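PDB 3U12: USP37 protein from Homo sapiens, which probably acts as a cysteine-type deubiquitinase that cuts bonds to the C-terminal glycine of ubiquitin, and is represented here by its pleckstrin homology domain. Local coordinates for residues A[71-76]-A[90-95]. Residues are numbered along the deposited sequence; the frame is centred on the assembly and turned at random.
Sequences HNIKNV and LTLQDN. With SO4 (sulfate ion), chain C.
Thr91 O takes two backbone bonds from consecutive residues of the opposite strand, Lys74 N at 2.9 Å and Asn75 N at 3.1 Å, both approaching from the same face of its carbonyl plane. Asn75 O repays the second by accepting Thr91 N at 2.9 Å. On the face carrying Val76 and Leu90 the apolar groups are closely packed: Leu90 CD1 sits 3.7 Å from Val76 CG2 and, less closely, meets Ile73 CG2, the branch anti to the backbone N. Val118 and Leu115 of helix 105-119 close over Ile73 and Val76, respectively.

The other side is looser and polar. Lys74, its chain bent at chi3 (-94°), runs past the methyl of Thr91 and donates a hydrogen bond from NZ to Asn95 OD1 (2.8 Å), nearly along the C=O axis. Gln93, extended beyond CG, uses both hydrogens of its amide nitrogen: NE2 gives an almost straight N-H bond to Ile73 O (3.1 Å), with the oxygen in the amide plane but the donor well above the carbonyl plane, and another to a sulfate oxygen, O4, 2.8 Å away. The same ion accepts His71 ND1 and Asn121 ND2, and probably came from the crystallisation liquor. Asn72 O accepts the backbone N of Gln93, the second residue of the type I turn Leu92–Asn95, at 2.8 Å. Lys74 and Asn75 facing Thr91 make a classic beta bulge, set in an antiparallel hairpin of the PH-domain sheet packed beside its C-terminal helix.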
loop_
_atom_site.group_PDB
_atom_site.type_symbol
_atom_site.label_atom_id
_atom_site.label_comp_id
_atom_site.label_asym_id
_atom_site.label_seq_id
_atom_site.Cartn_x
_atom_site.Cartn_y
_atom_site.Cartn_z
ATOM N N HIS A 71 -1.959 -1.066 -14.167
ATOM C CA HIS A 71 -1.095 -1.941 -14.978
ATOM C C HIS A 71 0.268 -2.140 -14.283
ATOM O O HIS A 71 1.277 -2.240 -14.981
ATOM C CB HIS A 71 -0.868 -1.349 -16.409
ATOM C CG HIS A 71 -2.130 -1.107 -17.177
ATOM N ND1 HIS A 71 -2.890 -2.151 -17.666
ATOM C CD2 HIS A 71 -2.722 0.060 -17.515
ATOM C CE1 HIS A 71 -3.917 -1.593 -18.287
ATOM N NE2 HIS A 71 -3.863 -0.264 -18.217
ATOM N N ASN A 72 0.303 -2.133 -12.923
ATOM C CA ASN A 72 1.562 -2.240 -12.172
ATOM C C ASN A 72 1.449 -3.099 -10.897
ATOM O O ASN A 72 2.411 -3.193 -10.145
ATOM C CB ASN A 72 2.128 -0.835 -11.841
ATOM C CG ASN A 72 3.608 -0.820 -11.476
ATOM O OD1 ASN A 72 4.396 -1.610 -11.981
ATOM N ND2 ASN A 72 4.026 0.077 -10.585
ATOM N N ILE A 73 0.315 -3.754 -10.668
ATOM C CA ILE A 73 0.140 -4.618 -9.495
ATOM C C ILE A 73 0.474 -6.060 -9.891
ATOM O O ILE A 73 -0.035 -6.563 -10.903
ATOM C CB ILE A 73 -1.292 -4.529 -8.889
ATOM C CG1 ILE A 73 -1.579 -3.113 -8.319
ATOM C CG2 ILE A 73 -1.505 -5.600 -7.801
ATOM C CD1 ILE A 73 -3.110 -2.927 -7.878
ATOM N N LYS A 74 1.337 -6.702 -9.096
ATOM C CA LYS A 74 1.733 -8.087 -9.302
ATOM C C LYS A 74 0.882 -8.949 -8.385
ATOM O O LYS A 74 0.184 -9.845 -8.869
ATOM C CB LYS A 74 3.235 -8.281 -9.024
ATOM C CG LYS A 74 3.779 -9.579 -9.638
ATOM C CD LYS A 74 5.065 -10.044 -8.987
ATOM C CE LYS A 74 6.304 -9.561 -9.698
ATOM N NZ LYS A 74 7.504 -10.316 -9.247
ATOM N N ASN A 75 0.911 -8.676 -7.062
ATOM C CA ASN A 75 0.100 -9.433 -6.095
ATOM C C ASN A 75 -0.179 -8.636 -4.819
ATOM O O ASN A 75 0.492 -7.630 -4.521
ATOM C CB ASN A 75 0.701 -10.820 -5.778
ATOM C CG ASN A 75 2.124 -10.838 -5.298
ATOM O OD1 ASN A 75 2.442 -10.369 -4.205
ATOM N ND2 ASN A 75 2.991 -11.487 -6.061
ATOM N N VAL A 76 -1.235 -9.035 -4.124
ATOM C CA VAL A 76 -1.690 -8.453 -2.860
ATOM C C VAL A 76 -2.003 -9.588 -1.890
ATOM O O VAL A 76 -2.799 -10.478 -2.203
ATOM C CB VAL A 76 -2.885 -7.458 -2.973
ATOM C CG1 VAL A 76 -3.025 -6.642 -1.691
ATOM C CG2 VAL A 76 -2.746 -6.528 -4.174
ATOM N N LEU A 90 1.752 -5.584 -0.659
ATOM C CA LEU A 90 1.556 -5.248 -2.060
ATOM C C LEU A 90 2.868 -5.374 -2.818
ATOM O O LEU A 90 3.811 -4.636 -2.529
ATOM C CB LEU A 90 1.051 -3.797 -2.135
ATOM C CG LEU A 90 0.887 -3.151 -3.518
ATOM C CD1 LEU A 90 -0.149 -3.878 -4.366
ATOM C CD2 LEU A 90 0.522 -1.678 -3.379
ATOM N N THR A 91 2.903 -6.270 -3.814
ATOM C CA THR A 91 4.042 -6.405 -4.713
ATOM C C THR A 91 3.640 -5.783 -6.048
ATOM O O THR A 91 2.572 -6.090 -6.588
ATOM C CB THR A 91 4.503 -7.854 -4.855
ATOM O OG1 THR A 91 4.609 -8.451 -3.564
ATOM C CG2 THR A 91 5.830 -7.982 -5.609
ATOM N N LEU A 92 4.503 -4.927 -6.583
ATOM C CA LEU A 92 4.293 -4.292 -7.882
ATOM C C LEU A 92 5.026 -5.055 -8.977
ATOM O O LEU A 92 5.877 -5.867 -8.651
ATOM C CB LEU A 92 4.735 -2.810 -7.830
ATOM C CG LEU A 92 3.992 -1.949 -6.772
ATOM C CD1 LEU A 92 4.514 -0.501 -6.768
ATOM C CD2 LEU A 92 2.476 -2.027 -6.959
ATOM N N GLN A 93 4.706 -4.801 -10.268
ATOM C CA GLN A 93 5.302 -5.491 -11.419
ATOM C C GLN A 93 6.791 -5.161 -11.589
ATOM O O GLN A 93 7.531 -5.957 -12.180
ATOM C CB GLN A 93 4.500 -5.238 -12.716
ATOM C CG GLN A 93 3.152 -5.993 -12.722
ATOM C CD GLN A 93 2.279 -5.820 -13.953
ATOM O OE1 GLN A 93 2.750 -5.624 -15.083
ATOM N NE2 GLN A 93 0.970 -6.007 -13.774
ATOM N N ASP A 94 7.242 -4.031 -11.021
ATOM C CA ASP A 94 8.654 -3.665 -11.057
ATOM C C ASP A 94 9.405 -4.251 -9.833
ATOM O O ASP A 94 10.573 -3.930 -9.612
ATOM C CB ASP A 94 8.824 -2.147 -11.178
ATOM C CG ASP A 94 8.586 -1.380 -9.902
ATOM O OD1 ASP A 94 7.764 -1.838 -9.075
ATOM O OD2 ASP A 94 9.169 -0.283 -9.756
ATOM N N ASN A 95 8.714 -5.107 -9.045
ATOM C CA ASN A 95 9.226 -5.843 -7.879
ATOM C C ASN A 95 9.283 -5.024 -6.593
ATOM O O ASN A 95 9.738 -5.552 -5.573
ATOM C CB ASN A 95 10.589 -6.525 -8.167
ATOM C CG ASN A 95 10.474 -7.654 -9.153
ATOM O OD1 ASN A 95 9.531 -8.442 -9.114
ATOM N ND2 ASN A 95 11.430 -7.753 -10.064
HETATM S S SO4 C . -1.600 -5.497 -16.964
HETATM O O1 SO4 C . -1.905 -6.663 -17.806
HETATM O O2 SO4 C . -0.599 -4.659 -17.638
HETATM O O3 SO4 C . -2.831 -4.729 -16.747
HETATM O O4 SO4 C . -1.075 -5.949 -15.663
#